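Local coordinates for Nitrate/nitrite sensor protein narX (Escherichia coli K12, PDB 3EZI), which senses nitrate and nitrite through this sensor domain and transduces the signal to the response regulators NarL and NarP, probably by phosphorylation, at residues L55-G60 against D94-G99; D63-E68 against S87-G92. All blocks are in the same frame, centred on the assembly; numbering follows the deposited sequence.

Contact 1 of 2, residues L55-G60 against D94-G99; sequences LAQLQG and DQLVSG
Gln-57 and Leu-58 meet Gln-95 and Leu-96 between two antiparallel helices of the all-helical NarX sensor domain, a small worked example of how a helical bundle changes from apolar inside to polar at its edge. The axes of segments 55-60 and 94-99 come within 10.3 Å, at 161° between their directions, and the backbones come nearest where the CA atoms of Gln-57 and Leu-96 lie 6.7 Å from each other. Toward the solvent the two glutamines cross at about a right angle, their amide planes turned 45° apart. Gln-57 bends at chi2, whereas Gln-95 runs extended beyond CG, and NE2 of the first approaches OE1 of the second. Their modelled hydrogen bond is implausibly short, so its exact geometry is doubtful. On the inner side, Leu-96 has CG anti to the backbone N (chi1 177°), which carries its branches across to the other helix: CD1 reaches CG of Gln-57 at 4.0 Å, while CD2 lies beside CD1 of Leu-58 at 4.3 Å. Leu-58 also touches Leu-45, Thr-46 and Ala-49 of helix 43-52, and its backbone N lies 4.2 Å from CD1 of Leu-96.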
loop_
_atom_site.group_PDB
_atom_site.type_symbol
_atom_site.label_atom_id
_atom_site.label_comp_id
_atom_site.label_asym_id
_atom_site.label_seq_id
_atom_site.Cartn_x
_atom_site.Cartn_y
_atom_site.Cartn_z
ATOM N N LEU A 55 -8.879 -11.910 1.816
ATOM C CA LEU A 55 -7.481 -12.272 2.152
ATOM C C LEU A 55 -6.543 -12.442 0.947
ATOM O O LEU A 55 -5.372 -11.997 0.975
ATOM C CB LEU A 55 -7.413 -13.516 3.047
ATOM C CG LEU A 55 -6.035 -13.708 3.710
ATOM C CD1 LEU A 55 -5.629 -12.418 4.418
ATOM C CD2 LEU A 55 -6.084 -14.879 4.719
ATOM N N ALA A 56 -7.023 -13.079 -0.114
ATOM C CA ALA A 56 -6.180 -13.239 -1.294
ATOM C C ALA A 56 -5.829 -11.902 -1.960
ATOM O O ALA A 56 -4.718 -11.703 -2.502
ATOM C CB ALA A 56 -6.868 -14.165 -2.317
ATOM N N GLN A 57 -6.785 -10.978 -1.955
ATOM C CA GLN A 57 -6.564 -9.685 -2.553
ATOM C C GLN A 57 -5.572 -8.884 -1.712
ATOM O O GLN A 57 -4.714 -8.174 -2.269
ATOM C CB GLN A 57 -7.889 -8.941 -2.672
ATOM C CG GLN A 57 -7.751 -7.554 -3.194
ATOM C CD GLN A 57 -8.746 -7.294 -4.292
ATOM O OE1 GLN A 57 -9.962 -7.368 -4.084
ATOM N NE2 GLN A 57 -8.236 -7.007 -5.482
ATOM N N LEU A 58 -5.694 -8.986 -0.392
ATOM C CA LEU A 58 -4.754 -8.292 0.504
ATOM C C LEU A 58 -3.343 -8.883 0.343
ATOM O O LEU A 58 -2.360 -8.145 0.234
ATOM C CB LEU A 58 -5.165 -8.446 1.970
ATOM C CG LEU A 58 -4.161 -7.842 2.965
ATOM C CD1 LEU A 58 -3.831 -6.365 2.594
ATOM C CD2 LEU A 58 -4.753 -7.923 4.395
ATOM N N GLN A 59 -3.239 -10.209 0.366
ATOM C CA GLN A 59 -1.919 -10.845 0.202
ATOM C C GLN A 59 -1.293 -10.436 -1.157
ATOM O O GLN A 59 -0.061 -10.267 -1.278
ATOM C CB GLN A 59 -2.062 -12.386 0.344
ATOM C CG GLN A 59 -2.472 -12.823 1.772
ATOM C CD GLN A 59 -2.708 -14.335 1.923
ATOM O OE1 GLN A 59 -3.111 -15.016 0.974
ATOM N NE2 GLN A 59 -2.468 -14.857 3.128
ATOM N N GLY A 60 -2.133 -10.291 -2.185
ATOM C CA GLY A 60 -1.657 -9.866 -3.494
ATOM C C GLY A 60 -1.054 -8.455 -3.474
ATOM O O GLY A 60 -0.044 -8.178 -4.161
ATOM N N ASP A 94 -7.839 0.767 -3.889
ATOM C CA ASP A 94 -9.238 1.188 -4.118
ATOM C C ASP A 94 -10.085 -0.057 -4.306
ATOM O O ASP A 94 -11.217 -0.099 -3.836
ATOM C CB ASP A 94 -9.387 2.075 -5.380
ATOM C CG ASP A 94 -8.829 3.456 -5.186
ATOM O OD1 ASP A 94 -8.802 3.940 -4.034
ATOM O OD2 ASP A 94 -8.424 4.091 -6.184
ATOM N N GLN A 95 -9.567 -1.071 -4.984
ATOM C CA GLN A 95 -10.367 -2.285 -5.199
ATOM C C GLN A 95 -10.570 -3.025 -3.860
ATOM O O GLN A 95 -11.652 -3.552 -3.558
ATOM C CB GLN A 95 -9.657 -3.199 -6.206
ATOM C CG GLN A 95 -10.469 -4.392 -6.683
ATOM C CD GLN A 95 -9.720 -5.214 -7.746
ATOM O OE1 GLN A 95 -8.723 -5.883 -7.452
ATOM N NE2 GLN A 95 -10.193 -5.151 -8.988
ATOM N N LEU A 96 -9.508 -3.097 -3.056
ATOM C CA LEU A 96 -9.609 -3.758 -1.749
ATOM C C LEU A 96 -10.723 -3.083 -0.886
ATOM O O LEU A 96 -11.576 -3.761 -0.307
ATOM C CB LEU A 96 -8.243 -3.689 -1.020
ATOM C CG LEU A 96 -8.247 -4.278 0.399
ATOM C CD1 LEU A 96 -8.298 -5.788 0.316
ATOM C CD2 LEU A 96 -6.998 -3.798 1.166
ATOM N N VAL A 97 -10.731 -1.762 -0.838
ATOM C CA VAL A 97 -11.715 -0.999 -0.060
ATOM C C VAL A 97 -13.142 -1.284 -0.563
ATOM O O VAL A 97 -14.076 -1.382 0.225
ATOM C CB VAL A 97 -11.431 0.502 -0.188
ATOM C CG1 VAL A 97 -12.590 1.340 0.338
ATOM C CG2 VAL A 97 -10.120 0.847 0.586
ATOM N N SER A 98 -13.280 -1.439 -1.882
ATOM C CA SER A 98 -14.592 -1.697 -2.493
ATOM C C SER A 98 -15.180 -3.006 -1.993
ATOM O O SER A 98 -16.390 -3.103 -1.764
ATOM C CB SER A 98 -14.499 -1.728 -4.042
ATOM O OG SER A 98 -13.895 -2.921 -4.550
ATOM N N GLY A 99 -14.312 -3.994 -1.803
ATOM C CA GLY A 99 -14.724 -5.311 -1.339
ATOM C C GLY A 99 -15.020 -5.477 0.159
ATOM O O GLY A 99 -15.543 -6.503 0.587
#

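Contact 2 of 2, residues D63-E68 against S87-G92; sequences DYWRNE and SQFVAG. With IPA (isopropyl alcohol), chain E.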
loop_
_atom_site.group_PDB
_atom_site.type_symbol
_atom_site.label_atom_id
_atom_site.label_comp_id
_atom_site.label_asym_id
_atom_site.label_seq_id
_atom_site.Cartn_x
_atom_site.Cartn_y
_atom_site.Cartn_z
ATOM N N ASP A 63 2.285 -8.650 -1.678
ATOM C CA ASP A 63 3.282 -9.237 -2.589
ATOM C C ASP A 63 3.761 -8.198 -3.600
ATOM O O ASP A 63 4.961 -8.128 -3.884
ATOM C CB ASP A 63 2.706 -10.440 -3.383
ATOM C CG ASP A 63 2.451 -11.654 -2.525
ATOM O OD1 ASP A 63 2.917 -11.691 -1.356
ATOM O OD2 ASP A 63 1.763 -12.579 -3.062
ATOM N N TYR A 64 2.828 -7.410 -4.161
ATOM C CA TYR A 64 3.207 -6.377 -5.130
ATOM C C TYR A 64 4.087 -5.322 -4.434
ATOM O O TYR A 64 5.122 -4.883 -4.961
ATOM C CB TYR A 64 1.937 -5.736 -5.715
ATOM C CG TYR A 64 2.206 -4.639 -6.732
ATOM C CD1 TYR A 64 2.433 -4.952 -8.067
ATOM C CD2 TYR A 64 2.209 -3.300 -6.356
ATOM C CE1 TYR A 64 2.645 -3.963 -9.010
ATOM C CE2 TYR A 64 2.427 -2.298 -7.290
ATOM C CZ TYR A 64 2.641 -2.646 -8.616
ATOM O OH TYR A 64 2.831 -1.653 -9.560
ATOM N N TRP A 65 3.681 -4.906 -3.241
ATOM C CA TRP A 65 4.476 -3.927 -2.514
ATOM C C TRP A 65 5.941 -4.403 -2.350
ATOM O O TRP A 65 6.899 -3.676 -2.633
ATOM C CB TRP A 65 3.837 -3.728 -1.128
ATOM C CG TRP A 65 4.492 -2.649 -0.299
ATOM C CD1 TRP A 65 4.305 -1.284 -0.405
ATOM C CD2 TRP A 65 5.485 -2.844 0.712
ATOM N NE1 TRP A 65 5.142 -0.625 0.489
ATOM C CE2 TRP A 65 5.879 -1.558 1.176
ATOM C CE3 TRP A 65 6.086 -3.985 1.274
ATOM C CZ2 TRP A 65 6.852 -1.389 2.171
ATOM C CZ3 TRP A 65 7.049 -3.816 2.262
ATOM C CH2 TRP A 65 7.427 -2.525 2.696
ATOM N N ARG A 66 6.116 -5.610 -1.828
ATOM C CA ARG A 66 7.468 -6.130 -1.593
ATOM C C ARG A 66 8.289 -6.512 -2.831
ATOM O O ARG A 66 9.500 -6.269 -2.893
ATOM C CB ARG A 66 7.402 -7.381 -0.689
ATOM C CG ARG A 66 8.038 -7.179 0.681
ATOM C CD ARG A 66 8.144 -8.471 1.457
ATOM N NE ARG A 66 7.691 -8.356 2.849
ATOM C CZ ARG A 66 8.253 -7.595 3.779
ATOM N NH1 ARG A 66 9.306 -6.853 3.502
ATOM N NH2 ARG A 66 7.742 -7.598 5.000
ATOM N N ASN A 67 7.632 -7.127 -3.812
ATOM C CA ASN A 67 8.348 -7.637 -4.981
ATOM C C ASN A 67 8.418 -6.751 -6.197
ATOM O O ASN A 67 9.218 -6.998 -7.101
ATOM C CB ASN A 67 7.735 -8.978 -5.383
ATOM C CG ASN A 67 7.690 -9.964 -4.235
ATOM O OD1 ASN A 67 8.469 -9.860 -3.295
ATOM N ND2 ASN A 67 6.794 -10.932 -4.321
ATOM N N GLU A 68 7.600 -5.702 -6.250
ATOM C CA GLU A 68 7.605 -4.847 -7.423
ATOM C C GLU A 68 7.729 -3.362 -7.134
ATOM O O GLU A 68 8.556 -2.642 -7.728
ATOM C CB GLU A 68 6.321 -5.131 -8.263
ATOM C CG GLU A 68 6.359 -6.527 -8.970
ATOM C CD GLU A 68 5.047 -6.952 -9.664
ATOM O OE1 GLU A 68 4.603 -6.261 -10.568
ATOM O OE2 GLU A 68 4.457 -7.985 -9.285
ATOM N N SER A 87 0.593 4.328 -9.230
ATOM C CA SER A 87 -0.811 4.419 -9.615
ATOM C C SER A 87 -1.509 3.045 -9.572
ATOM O O SER A 87 -2.662 2.957 -9.161
ATOM C CB SER A 87 -0.936 4.993 -11.024
ATOM O OG SER A 87 -0.654 6.378 -11.017
ATOM N N GLN A 88 -0.814 1.991 -9.991
ATOM C CA GLN A 88 -1.387 0.656 -9.984
ATOM C C GLN A 88 -1.593 0.200 -8.522
ATOM O O GLN A 88 -2.623 -0.406 -8.193
ATOM C CB GLN A 88 -0.483 -0.344 -10.712
ATOM C CG GLN A 88 -1.092 -1.776 -10.724
ATOM C CD GLN A 88 -0.248 -2.846 -11.452
ATOM O OE1 GLN A 88 -0.531 -4.044 -11.337
ATOM N NE2 GLN A 88 0.758 -2.419 -12.218
ATOM N N PHE A 89 -0.625 0.488 -7.649
ATOM C CA PHE A 89 -0.774 0.081 -6.241
ATOM C C PHE A 89 -2.009 0.782 -5.614
ATOM O O PHE A 89 -2.805 0.164 -4.890
ATOM C CB PHE A 89 0.487 0.462 -5.451
ATOM C CG PHE A 89 0.423 0.106 -3.986
ATOM C CD1 PHE A 89 0.427 -1.218 -3.571
ATOM C CD2 PHE A 89 0.463 1.123 -3.025
ATOM C CE1 PHE A 89 0.484 -1.542 -2.199
ATOM C CE2 PHE A 89 0.515 0.812 -1.652
ATOM C CZ PHE A 89 0.528 -0.512 -1.253
ATOM N N VAL A 90 -2.159 2.059 -5.889
ATOM C CA VAL A 90 -3.306 2.820 -5.352
ATOM C C VAL A 90 -4.622 2.249 -5.932
ATOM O O VAL A 90 -5.618 2.108 -5.196
ATOM C CB VAL A 90 -3.128 4.343 -5.687
ATOM C CG1 VAL A 90 -4.408 5.133 -5.409
ATOM C CG2 VAL A 90 -1.996 4.931 -4.822
ATOM N N ALA A 91 -4.634 1.891 -7.223
ATOM C CA ALA A 91 -5.846 1.319 -7.835
ATOM C C ALA A 91 -6.204 0.003 -7.145
ATOM O O ALA A 91 -7.395 -0.312 -6.952
ATOM C CB ALA A 91 -5.636 1.072 -9.376
ATOM N N GLY A 92 -5.170 -0.768 -6.782
ATOM C CA GLY A 92 -5.355 -2.034 -6.083
ATOM C C GLY A 92 -5.970 -1.818 -4.680
ATOM O O GLY A 92 -6.775 -2.611 -4.218
HETATM C C1 IPA E . -1.176 -6.871 -8.553
HETATM C C2 IPA E . -1.434 -5.443 -8.192
HETATM C C3 IPA E . -2.086 -5.816 -6.889
HETATM O O2 IPA E . -2.292 -4.741 -9.132
#
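A layer of aromatic side chains in the antiparallel helical bundle of the sensor domain is built where Tyr-64 and Trp-65 face Phe-89, with Gln-88 at the solvent side. The axes of the two short segments come no closer than 11.1 Å, and large side chains bridge the distance. Tyr-64 sends its ring across to helix 82-99 with CG anti to the backbone N (chi1 180°); CE2 rests on CB of Phe-89 at 3.8 Å, and CD2 meets CD1 of the Phe-89 ring. Its hydroxyl hydrogen-bonds the backbone O of Asp-85, whereas NE2 of Gln-88 is near OH but poorly angled for a bond. Replacing Tyr-64 with an alanine would probably leave Asp-85 O without this partner and open a gap beside Phe-89. Trp-65 and Phe-89 extend alongside one another, the phenyl set obliquely to the five-membered ring of the indole, planes 42° apart, with indole CD1 3.9 Å from phenyl CZ. An isopropyl alcohol, probably from the crystallisation liquor, packs its C2 near CD1 of Tyr-64 and gives its O2 proton to OE1 of Gln-88 at 2.9 Å. Met-36 of helix 30-40 touches Trp-65 and Phe-89, while Ser-16 of helix 3-22 packs against Phe-89.

How the contacts relate
Both contacts join the same two antiparallel helices, 55-75 and 82-99, and the centres of the two contacts are about 11 Å apart. Contact 1 brackets contact 2 along the chain: in order come 55-60, 63-68, then 87-92 and 94-99, so that the inner pair lies nearer the connection between the helices and the outer pair nearer their far ends. No touch links the contacts beyond their adjacency in sequence. The pairing thus repeats along one interface, with leucines and a glutamine pair in the outer contact, aromatic rings and a single glutamine in the inner one, which is closer to the centre of the chain. Together they fasten one helical hairpin of the sensor domain, predicted to be periplasmic.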